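Side-chain contacts in glutathione S-transferase (Pseudomonas fluorescens, PDB 3M3M), which binds glutathione and probably catalyses its transfer to electrophilic compounds: residues G39-T43 with E44-A48; Y102-E105 with P106-V110; F113-Y117 with E118-E122; H169-E173 with G174-L178. All coordinates share one frame; numbering follows the deposited sequence.

Contact 1: residues G39-T43 with E44-A48; sequences GDTQT and EAFLA
Thr-43 and Leu-47 are joined by a backbone hydrogen bond in the first turn of helix 44-47. Leu-47 N donates to Thr-43 O at 2.9 Å. Just before, Gly-39 to Gln-42 form a type I beta turn in the loop that follows strand 29-33. Thr-43 is the N-cap of the helix. Its OG1 accepts from Phe-46 N at 3.0 Å, with an N-H...O angle of 155°. With chi1 at 65°, OG1 sits between the backbone N and the carbonyl carbon and faces the helix start.

Phe-46 leans back onto the turn. Its CG is anti to the backbone N (chi1 -171°), which carries the ring alongside Thr-41. Thr-41 CA makes a CH-pi contact over one face, 4.1 Å from the ring centroid. Thr-41 CG2 lies 4.0 Å above the plane of the Phe-46 ring, toward its rim. The two side chains point the same way. Thr-41 OG1 makes a weak hydrogen bond to the bound glutathione. Phe-46 also touches Ile-55, another residue of that pocket in the thioredoxin-like domain. Replacing Phe-46 with an alanine would probably leave a gap beside Thr-41 and let this glutathione-binding side chain shift. The Leu-47 methyls reach the carbonyls before the cap: CD1 is 3.8 Å from Gln-42 O, and CD2 is also 3.8 Å from Thr-41 O.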
loop_
_atom_site.group_PDB
_atom_site.type_symbol
_atom_site.label_atom_id
_atom_site.label_comp_id
_atom_site.label_asym_id
_atom_site.label_seq_id
_atom_site.Cartn_x
_atom_site.Cartn_y
_atom_site.Cartn_z
ATOM N N GLY A 39 19.781 -8.407 -3.027
ATOM C CA GLY A 39 19.592 -9.801 -3.421
ATOM C C GLY A 39 18.720 -10.653 -2.469
ATOM O O GLY A 39 18.471 -11.845 -2.741
ATOM N N ASP A 40 18.133 -10.021 -1.435
ATOM C CA ASP A 40 17.549 -10.762 -0.275
ATOM C C ASP A 40 16.257 -11.520 -0.701
ATOM O O ASP A 40 15.874 -12.525 -0.018
ATOM C CB ASP A 40 17.205 -9.784 0.836
ATOM C CG ASP A 40 18.412 -9.378 1.648
ATOM O OD1 ASP A 40 19.537 -9.922 1.326
ATOM O OD2 ASP A 40 18.213 -8.569 2.608
ATOM N N THR A 41 15.618 -11.095 -1.781
ATOM C CA THR A 41 14.347 -11.732 -2.183
ATOM C C THR A 41 14.567 -12.842 -3.205
ATOM O O THR A 41 13.597 -13.458 -3.656
ATOM C CB THR A 41 13.319 -10.718 -2.808
ATOM O OG1 THR A 41 13.880 -10.029 -3.963
ATOM C CG2 THR A 41 12.822 -9.731 -1.733
ATOM N N GLN A 42 15.827 -13.068 -3.588
ATOM C CA GLN A 42 16.148 -14.099 -4.601
ATOM C C GLN A 42 16.829 -15.306 -4.002
ATOM O O GLN A 42 17.217 -16.216 -4.766
ATOM C CB GLN A 42 17.082 -13.525 -5.685
ATOM C CG GLN A 42 16.520 -12.277 -6.405
ATOM C CD GLN A 42 17.486 -11.796 -7.523
ATOM O OE1 GLN A 42 18.674 -11.565 -7.271
ATOM N NE2 GLN A 42 16.984 -11.701 -8.765
ATOM N N THR A 43 16.960 -15.377 -2.690
ATOM C CA THR A 43 17.554 -16.557 -2.061
ATOM C C THR A 43 16.529 -17.690 -1.926
ATOM O O THR A 43 15.366 -17.440 -1.803
ATOM C CB THR A 43 18.049 -16.229 -0.680
ATOM O OG1 THR A 43 16.959 -15.875 0.195
ATOM C CG2 THR A 43 19.104 -14.996 -0.816
ATOM N N GLU A 44 16.986 -18.932 -1.796
ATOM C CA GLU A 44 16.042 -20.022 -1.514
ATOM C C GLU A 44 15.350 -19.899 -0.206
ATOM O O GLU A 44 14.155 -20.358 -0.087
ATOM C CB GLU A 44 16.729 -21.433 -1.569
ATOM C CG GLU A 44 17.265 -21.705 -2.911
ATOM C CD GLU A 44 16.163 -21.993 -3.939
ATOM O OE1 GLU A 44 15.007 -22.387 -3.539
ATOM O OE2 GLU A 44 16.485 -21.803 -5.132
ATOM N N ALA A 45 16.056 -19.313 0.783
ATOM C CA ALA A 45 15.478 -19.118 2.065
ATOM C C ALA A 45 14.225 -18.189 1.888
ATOM O O ALA A 45 13.161 -18.456 2.414
ATOM C CB ALA A 45 16.585 -18.399 2.969
ATOM N N PHE A 46 14.407 -17.132 1.133
ATOM C CA PHE A 46 13.284 -16.191 0.961
ATOM C C PHE A 46 12.144 -16.870 0.109
ATOM O O PHE A 46 10.968 -16.757 0.435
ATOM C CB PHE A 46 13.705 -14.900 0.313
ATOM C CG PHE A 46 12.566 -13.879 0.368
ATOM C CD1 PHE A 46 12.317 -13.166 1.552
ATOM C CD2 PHE A 46 11.673 -13.797 -0.701
ATOM C CE1 PHE A 46 11.201 -12.223 1.565
ATOM C CE2 PHE A 46 10.598 -12.901 -0.728
ATOM C CZ PHE A 46 10.362 -12.098 0.416
ATOM N N LEU A 47 12.554 -17.553 -0.952
ATOM C CA LEU A 47 11.569 -18.145 -1.889
ATOM C C LEU A 47 10.711 -19.202 -1.208
ATOM O O LEU A 47 9.550 -19.475 -1.614
ATOM C CB LEU A 47 12.272 -18.638 -3.119
ATOM C CG LEU A 47 12.900 -17.546 -3.947
ATOM C CD1 LEU A 47 13.899 -18.099 -5.002
ATOM C CD2 LEU A 47 11.812 -16.666 -4.640
ATOM N N ALA A 48 11.255 -19.870 -0.166
ATOM C CA ALA A 48 10.407 -20.772 0.629
ATOM C C ALA A 48 9.254 -20.006 1.329
ATOM O O ALA A 48 8.247 -20.629 1.674
ATOM C CB ALA A 48 11.269 -21.522 1.728
#

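Contact 2: residues Y102-E105 with P106-V110; sequences YSHE and PYIAV
His-104 O accepts two backbone hydrogen bonds. Ile-108 N donates to His-104 O at 2.9 Å, nearly in line with the carbonyl, with an N-H...O angle of 173°. Tyr-107 N also donates to His-104 O, from above the carbonyl plane. One residue on, Ala-109 N donates to Glu-105 O at 2.8 Å. A water donates to Tyr-102 O and is 2.6 Å from Tyr-107 OH, bridging about one turn.

Helix 87-117 is kinked here: Pro-106 has no N-H, and Tyr-107 N bonds to His-104 O, not Ser-103 O. The regular pattern resumes at Ile-108. A wider pi-type turn spans 102-104. Ser-103 O lies in the plane of the Tyr-107 ring, at its edge, 3.2 Å from CD2. Pro-106 CB sits over one face of that ring.

On the buried side, Ile-108 CG1 rests over the centre of the His-104 imidazole, 3.7 Å from the centroid and 11° off the ring normal. His-104 NE2 makes a weak hydrogen bond to Thr-168 OG1. With an alanine at His-104, Ile-108 would probably lose the flat surface under its CG1, and Thr-168 would lose this partner. Glu-105 is bent at chi2 (-87°), and this lays its CD 3.5 Å from Ala-109 CB. The same side chain comes within about 4 Å of the bound glutathione. Glu-105, Ile-108 and Ala-109 all pack on Tyr-167, a glutathione-binding residue of helix 159-168.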
loop_
_atom_site.group_PDB
_atom_site.type_symbol
_atom_site.label_atom_id
_atom_site.label_comp_id
_atom_site.label_asym_id
_atom_site.label_seq_id
_atom_site.Cartn_x
_atom_site.Cartn_y
_atom_site.Cartn_z
ATOM N N TYR A 102 -4.028 -3.214 -9.848
ATOM C CA TYR A 102 -4.063 -3.350 -11.325
ATOM C C TYR A 102 -3.881 -1.971 -12.008
ATOM O O TYR A 102 -3.143 -1.815 -12.996
ATOM C CB TYR A 102 -5.405 -3.993 -11.768
ATOM C CG TYR A 102 -5.284 -4.391 -13.223
ATOM C CD1 TYR A 102 -4.702 -5.612 -13.539
ATOM C CD2 TYR A 102 -5.671 -3.515 -14.257
ATOM C CE1 TYR A 102 -4.483 -6.021 -14.871
ATOM C CE2 TYR A 102 -5.477 -3.932 -15.609
ATOM C CZ TYR A 102 -4.898 -5.196 -15.868
ATOM O OH TYR A 102 -4.650 -5.585 -17.196
ATOM N N SER A 103 -4.512 -0.955 -11.431
ATOM C CA SER A 103 -4.671 0.351 -12.072
ATOM C C SER A 103 -3.865 1.476 -11.454
ATOM O O SER A 103 -3.850 2.548 -12.009
ATOM C CB SER A 103 -6.184 0.739 -12.049
ATOM O OG SER A 103 -6.890 -0.148 -12.977
ATOM N N HIS A 104 -3.277 1.296 -10.282
ATOM C CA HIS A 104 -2.681 2.378 -9.495
ATOM C C HIS A 104 -1.201 2.055 -9.146
ATOM O O HIS A 104 -0.313 2.686 -9.643
ATOM C CB HIS A 104 -3.526 2.538 -8.230
ATOM C CG HIS A 104 -3.087 3.600 -7.278
ATOM N ND1 HIS A 104 -2.180 3.364 -6.273
ATOM C CD2 HIS A 104 -3.490 4.874 -7.130
ATOM C CE1 HIS A 104 -2.017 4.461 -5.570
ATOM N NE2 HIS A 104 -2.785 5.398 -6.080
ATOM N N GLU A 105 -1.004 1.004 -8.349
ATOM C CA GLU A 105 0.360 0.646 -7.935
ATOM C C GLU A 105 1.408 0.610 -9.123
ATOM O O GLU A 105 2.480 1.217 -9.035
ATOM C CB GLU A 105 0.351 -0.661 -7.047
ATOM C CG GLU A 105 1.570 -0.807 -6.149
ATOM C CD GLU A 105 2.741 -1.469 -6.783
ATOM O OE1 GLU A 105 2.779 -1.620 -8.060
ATOM O OE2 GLU A 105 3.715 -1.835 -6.029
ATOM N N PRO A 106 1.106 -0.066 -10.270
ATOM C CA PRO A 106 2.158 -0.150 -11.291
ATOM C C PRO A 106 2.521 1.188 -11.892
ATOM O O PRO A 106 3.552 1.239 -12.602
ATOM C CB PRO A 106 1.471 -0.964 -12.404
ATOM C CG PRO A 106 0.452 -1.866 -11.654
ATOM C CD PRO A 106 -0.080 -0.858 -10.646
ATOM N N TYR A 107 1.726 2.229 -11.665
ATOM C CA TYR A 107 2.053 3.573 -12.231
ATOM C C TYR A 107 2.632 4.460 -11.119
ATOM O O TYR A 107 3.652 5.072 -11.293
ATOM C CB TYR A 107 0.787 4.216 -12.861
ATOM C CG TYR A 107 0.177 3.164 -13.814
ATOM C CD1 TYR A 107 0.952 2.628 -14.808
ATOM C CD2 TYR A 107 -1.083 2.618 -13.593
ATOM C CE1 TYR A 107 0.485 1.620 -15.699
ATOM C CE2 TYR A 107 -1.567 1.588 -14.432
ATOM C CZ TYR A 107 -0.761 1.094 -15.477
ATOM O OH TYR A 107 -1.178 0.066 -16.348
ATOM N N ILE A 108 1.952 4.523 -9.958
ATOM C CA ILE A 108 2.386 5.400 -8.859
ATOM C C ILE A 108 3.659 4.835 -8.284
ATOM O O ILE A 108 4.629 5.567 -8.184
ATOM C CB ILE A 108 1.325 5.624 -7.765
ATOM C CG1 ILE A 108 -0.054 6.044 -8.399
ATOM C CG2 ILE A 108 1.893 6.536 -6.636
ATOM C CD1 ILE A 108 -0.063 7.398 -9.085
ATOM N N ALA A 109 3.696 3.553 -7.972
ATOM C CA ALA A 109 4.879 2.995 -7.301
ATOM C C ALA A 109 6.084 2.977 -8.255
ATOM O O ALA A 109 7.199 3.270 -7.821
ATOM C CB ALA A 109 4.635 1.526 -6.788
ATOM N N VAL A 110 5.866 2.606 -9.523
ATOM C CA VAL A 110 6.996 2.494 -10.445
ATOM C C VAL A 110 7.536 3.895 -10.823
ATOM O O VAL A 110 8.761 4.078 -10.955
ATOM C CB VAL A 110 6.628 1.602 -11.678
ATOM C CG1 VAL A 110 7.824 1.409 -12.655
ATOM C CG2 VAL A 110 6.236 0.198 -11.175
HETATM O O HOH W 1 -3.417 -1.111 -15.942
#

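Contact 3: residues F113-Y117 with E118-E122; sequences FIQLY and EGLPE
The C-terminal end of helix 87-117 unwinds here, as Glu-118 to Pro-121 fold back on Phe-113, Ile-114 and Gln-115. The last turn is widened to pi type. Glu-118 N is shared by two weak hydrogen bonds, to Phe-113 O at 3.1 Å and to Ile-114 O at 3.3 Å. Gly-119 N bonds weakly to Gln-115 O. The sound bond comes later: Leu-120 N reaches back to Ile-114 O at 2.9 Å, tilted from the carbonyl plane.

The Glu-118 side chain runs out, extended beyond CG, and crosses the Phe-113 side chain at a slant. Its OE2 is 3.5 Å from Phe-113 CE2, and the carboxylate and ring planes are 50° apart. The other oxygen, OE1, forms a salt bridge with Arg-124, which also packs on Phe-113 and Ile-114. Ile-114 CG2 is anti to its backbone N and meets the departing chain. It lies 4.1 Å from Leu-120 CD2 and equally far from Pro-121 CD.

Gly-119 is the first residue to leave helical angles, with a phi of 67°, and Leu-120 keeps phi positive. A pi-type turn followed by a glycine in the left-handed conformation is a C-terminal helix cap, leading into the loop before helix 125-146.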
loop_
_atom_site.group_PDB
_atom_site.type_symbol
_atom_site.label_atom_id
_atom_site.label_comp_id
_atom_site.label_asym_id
_atom_site.label_seq_id
_atom_site.Cartn_x
_atom_site.Cartn_y
_atom_site.Cartn_z
ATOM N N PHE A 113 9.671 4.779 -8.046
ATOM C CA PHE A 113 10.964 4.034 -8.115
ATOM C C PHE A 113 11.913 4.686 -9.113
ATOM O O PHE A 113 13.063 4.984 -8.774
ATOM C CB PHE A 113 10.765 2.575 -8.486
ATOM C CG PHE A 113 12.047 1.825 -8.548
ATOM C CD1 PHE A 113 12.690 1.445 -7.390
ATOM C CD2 PHE A 113 12.617 1.508 -9.809
ATOM C CE1 PHE A 113 13.886 0.728 -7.467
ATOM C CE2 PHE A 113 13.842 0.835 -9.859
ATOM C CZ PHE A 113 14.462 0.471 -8.700
ATOM N N ILE A 114 11.403 4.976 -10.301
ATOM C CA ILE A 114 12.216 5.626 -11.340
ATOM C C ILE A 114 12.789 6.944 -10.864
ATOM O O ILE A 114 14.001 7.208 -11.043
ATOM C CB ILE A 114 11.390 5.795 -12.656
ATOM C CG1 ILE A 114 11.211 4.402 -13.319
ATOM C CG2 ILE A 114 12.093 6.769 -13.654
ATOM C CD1 ILE A 114 10.078 4.473 -14.497
ATOM N N GLN A 115 11.951 7.804 -10.291
ATOM C CA GLN A 115 12.399 9.137 -9.898
ATOM C C GLN A 115 13.201 9.082 -8.574
ATOM O O GLN A 115 14.277 9.617 -8.479
ATOM C CB GLN A 115 11.213 10.053 -9.720
ATOM C CG GLN A 115 11.582 11.497 -9.324
ATOM C CD GLN A 115 10.382 12.422 -9.349
ATOM O OE1 GLN A 115 9.390 12.168 -10.074
ATOM N NE2 GLN A 115 10.452 13.512 -8.555
ATOM N N LEU A 116 12.633 8.526 -7.523
ATOM C CA LEU A 116 13.306 8.608 -6.229
ATOM C C LEU A 116 14.524 7.625 -6.163
ATOM O O LEU A 116 15.570 7.979 -5.512
ATOM C CB LEU A 116 12.281 8.184 -5.159
ATOM C CG LEU A 116 12.868 8.257 -3.734
ATOM C CD1 LEU A 116 13.158 9.658 -3.238
ATOM C CD2 LEU A 116 11.776 7.631 -2.820
ATOM N N TYR A 117 14.363 6.405 -6.705
ATOM C CA TYR A 117 15.418 5.369 -6.543
ATOM C C TYR A 117 16.461 5.465 -7.617
ATOM O O TYR A 117 17.614 5.165 -7.342
ATOM C CB TYR A 117 14.920 3.970 -6.472
ATOM C CG TYR A 117 14.364 3.609 -5.134
ATOM C CD1 TYR A 117 15.138 2.870 -4.241
ATOM C CD2 TYR A 117 13.075 4.018 -4.743
ATOM C CE1 TYR A 117 14.652 2.529 -2.986
ATOM C CE2 TYR A 117 12.571 3.674 -3.468
ATOM C CZ TYR A 117 13.363 2.919 -2.639
ATOM O OH TYR A 117 12.942 2.567 -1.382
ATOM N N GLU A 118 16.041 5.859 -8.821
ATOM C CA GLU A 118 17.000 5.894 -9.936
ATOM C C GLU A 118 17.319 7.284 -10.423
ATOM O O GLU A 118 18.103 7.409 -11.391
ATOM C CB GLU A 118 16.556 4.984 -11.072
ATOM C CG GLU A 118 16.668 3.518 -10.652
ATOM C CD GLU A 118 16.432 2.483 -11.735
ATOM O OE1 GLU A 118 15.774 2.834 -12.721
ATOM O OE2 GLU A 118 16.887 1.313 -11.579
ATOM N N GLY A 119 16.740 8.309 -9.827
ATOM C CA GLY A 119 17.015 9.664 -10.250
ATOM C C GLY A 119 16.558 10.099 -11.626
ATOM O O GLY A 119 17.030 11.057 -12.203
ATOM N N LEU A 120 15.573 9.381 -12.124
ATOM C CA LEU A 120 14.893 9.681 -13.365
ATOM C C LEU A 120 15.799 9.600 -14.548
ATOM O O LEU A 120 16.008 10.547 -15.201
ATOM C CB LEU A 120 14.167 11.000 -13.320
ATOM C CG LEU A 120 12.785 10.891 -13.948
ATOM C CD1 LEU A 120 12.000 12.114 -13.710
ATOM C CD2 LEU A 120 12.754 10.441 -15.401
ATOM N N PRO A 121 16.349 8.448 -14.782
ATOM C CA PRO A 121 17.310 8.407 -15.883
ATOM C C PRO A 121 16.668 8.741 -17.183
ATOM O O PRO A 121 15.505 8.341 -17.446
ATOM C CB PRO A 121 17.746 6.958 -15.957
ATOM C CG PRO A 121 17.370 6.388 -14.636
ATOM C CD PRO A 121 16.187 7.114 -14.158
ATOM N N GLU A 122 17.449 9.365 -18.066
ATOM C CA GLU A 122 16.921 9.626 -19.424
ATOM C C GLU A 122 16.370 8.420 -20.121
ATOM O O GLU A 122 15.369 8.547 -20.828
ATOM C CB GLU A 122 17.998 10.274 -20.329
ATOM C CG GLU A 122 17.965 11.763 -20.125
ATOM C CD GLU A 122 16.575 12.434 -20.386
ATOM O OE1 GLU A 122 16.008 12.299 -21.514
ATOM O OE2 GLU A 122 16.069 13.149 -19.474
#

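Contact 4: residues H169-E173 with G174-L178; sequences HVADE and GGFDL
Ala-171 O is gripped by two backbone N-H groups from opposite faces of its carbonyl plane. Gly-174 N donates at 3.0 Å and Phe-176 N donates to the same Ala-171 O at 3.2 Å. Both come from above or below the plane, not along a lone pair. A third bond runs from Gly-175 N to Asp-172 O, also at 3.0 Å. Asp-172 CA adds a C-H...O contact to Phe-176 O at 3.4 Å.

Ala-171 CB meets Phe-176 CB at 3.9 Å. Leu-178 CD2 closes on the same methyl, 4.2 Å from Ala-171 CB. The CG of Phe-176 is anti to the carbonyl carbon (chi1 -56°), which places the ring on the side of its own N. The ring is then turned (chi2 -91°) with an edge toward Ala-171 O, which lies in its plane, 3.4 Å from Phe-176 CD2.

Around this turn, Phe-176 meets Tyr-136 edge to face and packs on Ile-108 and Ala-111 of helix 87-117. His-132 donates from NE2 to Gly-174 O. Glu-173 points its CB away from the turn and holds Arg-112 in a salt bridge through OE1.

Gly-175 has a phi of 85°, an angle that suits a residue without a side chain. The paired bonds, Phe-176 N to Ala-171 O outside and Gly-175 N to Asp-172 O inside, together with the apolar Ala-171 and Phe-176 pair, make a Schellman motif. It caps the short 3-10 turn that includes 171-173, in the loop between helices 159-168 and 182-192.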
loop_
_atom_site.group_PDB
_atom_site.type_symbol
_atom_site.label_atom_id
_atom_site.label_comp_id
_atom_site.label_asym_id
_atom_site.label_seq_id
_atom_site.Cartn_x
_atom_site.Cartn_y
_atom_site.Cartn_z
ATOM N N HIS A 169 0.136 8.682 -0.732
ATOM C CA HIS A 169 0.711 9.718 0.138
ATOM C C HIS A 169 2.145 10.133 -0.256
ATOM O O HIS A 169 2.556 11.235 0.178
ATOM C CB HIS A 169 0.575 9.331 1.640
ATOM C CG HIS A 169 1.783 8.670 2.211
ATOM N ND1 HIS A 169 2.159 7.385 1.905
ATOM C CD2 HIS A 169 2.689 9.121 3.126
ATOM C CE1 HIS A 169 3.235 7.051 2.599
ATOM N NE2 HIS A 169 3.604 8.107 3.325
ATOM N N VAL A 170 2.887 9.284 -1.021
ATOM C CA VAL A 170 4.234 9.606 -1.510
ATOM C C VAL A 170 4.240 9.757 -3.058
ATOM O O VAL A 170 5.276 9.687 -3.725
ATOM C CB VAL A 170 5.309 8.581 -1.018
ATOM C CG1 VAL A 170 5.548 8.828 0.511
ATOM C CG2 VAL A 170 4.878 7.139 -1.254
ATOM N N ALA A 171 3.044 10.043 -3.640
ATOM C CA ALA A 171 2.962 10.122 -5.104
ATOM C C ALA A 171 3.792 11.302 -5.610
ATOM O O ALA A 171 4.325 11.223 -6.716
ATOM C CB ALA A 171 1.541 10.225 -5.577
ATOM N N ASP A 172 4.007 12.292 -4.738
ATOM C CA ASP A 172 4.886 13.380 -5.139
ATOM C C ASP A 172 6.304 12.936 -5.385
ATOM O O ASP A 172 7.027 13.534 -6.216
ATOM C CB ASP A 172 4.827 14.480 -4.105
ATOM C CG ASP A 172 5.436 14.018 -2.795
ATOM O OD1 ASP A 172 4.995 12.947 -2.273
ATOM O OD2 ASP A 172 6.394 14.668 -2.316
ATOM N N GLU A 173 6.741 11.853 -4.732
ATOM C CA GLU A 173 8.126 11.337 -4.964
ATOM C C GLU A 173 8.297 10.680 -6.330
ATOM O O GLU A 173 9.402 10.339 -6.699
ATOM C CB GLU A 173 8.566 10.325 -3.896
ATOM C CG GLU A 173 8.440 11.003 -2.512
ATOM C CD GLU A 173 8.779 10.174 -1.305
ATOM O OE1 GLU A 173 8.920 8.948 -1.410
ATOM O OE2 GLU A 173 8.833 10.788 -0.179
ATOM N N GLY A 174 7.170 10.410 -7.001
ATOM C CA GLY A 174 7.169 9.916 -8.401
ATOM C C GLY A 174 6.679 11.026 -9.376
ATOM O O GLY A 174 6.414 10.733 -10.567
ATOM N N GLY A 175 6.625 12.282 -8.881
ATOM C CA GLY A 175 6.326 13.429 -9.750
ATOM C C GLY A 175 4.869 13.734 -10.006
ATOM O O GLY A 175 4.544 14.616 -10.811
ATOM N N PHE A 176 3.962 13.042 -9.341
ATOM C CA PHE A 176 2.550 13.447 -9.345
ATOM C C PHE A 176 2.234 14.653 -8.483
ATOM O O PHE A 176 2.648 14.756 -7.315
ATOM C CB PHE A 176 1.611 12.252 -8.923
ATOM C CG PHE A 176 1.801 11.045 -9.795
ATOM C CD1 PHE A 176 0.990 10.876 -10.972
ATOM C CD2 PHE A 176 2.760 10.049 -9.471
ATOM C CE1 PHE A 176 1.183 9.709 -11.820
ATOM C CE2 PHE A 176 2.949 8.912 -10.360
ATOM C CZ PHE A 176 2.170 8.764 -11.517
ATOM N N ASP A 177 1.432 15.557 -9.052
ATOM C CA ASP A 177 1.138 16.794 -8.355
ATOM C C ASP A 177 -0.216 16.662 -7.697
ATOM O O ASP A 177 -1.291 16.787 -8.356
ATOM C CB ASP A 177 1.138 17.927 -9.390
ATOM C CG ASP A 177 0.785 19.277 -8.790
ATOM O OD1 ASP A 177 0.555 19.443 -7.556
ATOM O OD2 ASP A 177 0.748 20.250 -9.626
ATOM N N LEU A 178 -0.199 16.400 -6.383
ATOM C CA LEU A 178 -1.462 16.124 -5.715
ATOM C C LEU A 178 -2.224 17.395 -5.467
ATOM O O LEU A 178 -3.318 17.343 -4.979
ATOM C CB LEU A 178 -1.254 15.380 -4.347
ATOM C CG LEU A 178 -0.654 13.941 -4.609
ATOM C CD1 LEU A 178 -0.461 13.307 -3.286
ATOM C CD2 LEU A 178 -1.583 13.088 -5.456
#

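Contact 1 stands apart in the thioredoxin-like domain, its centre 24 Å or more from the others. It starts a helix, with a threonine hydroxyl as cap. Contacts 3 and 4 cap helical turns; there backbone N-H groups bend back onto carbonyls of the last turn, with a positive-phi glycine in each. Contact 2 is a kink within helix 87-117, which contact 3 shares. Contacts 1, 2 and 4 are partly buried, with four of eight touching residues buried in contact 4; contact 3 is on the surface. Contacts 2 and 4 touch: Ile-108 CD1 is 3.6 Å from Phe-176 CZ. Contact 4 meets contact 3 where Glu-173 packs on Leu-116. Contacts 1 and 2 approach bound glutathione from the two domains.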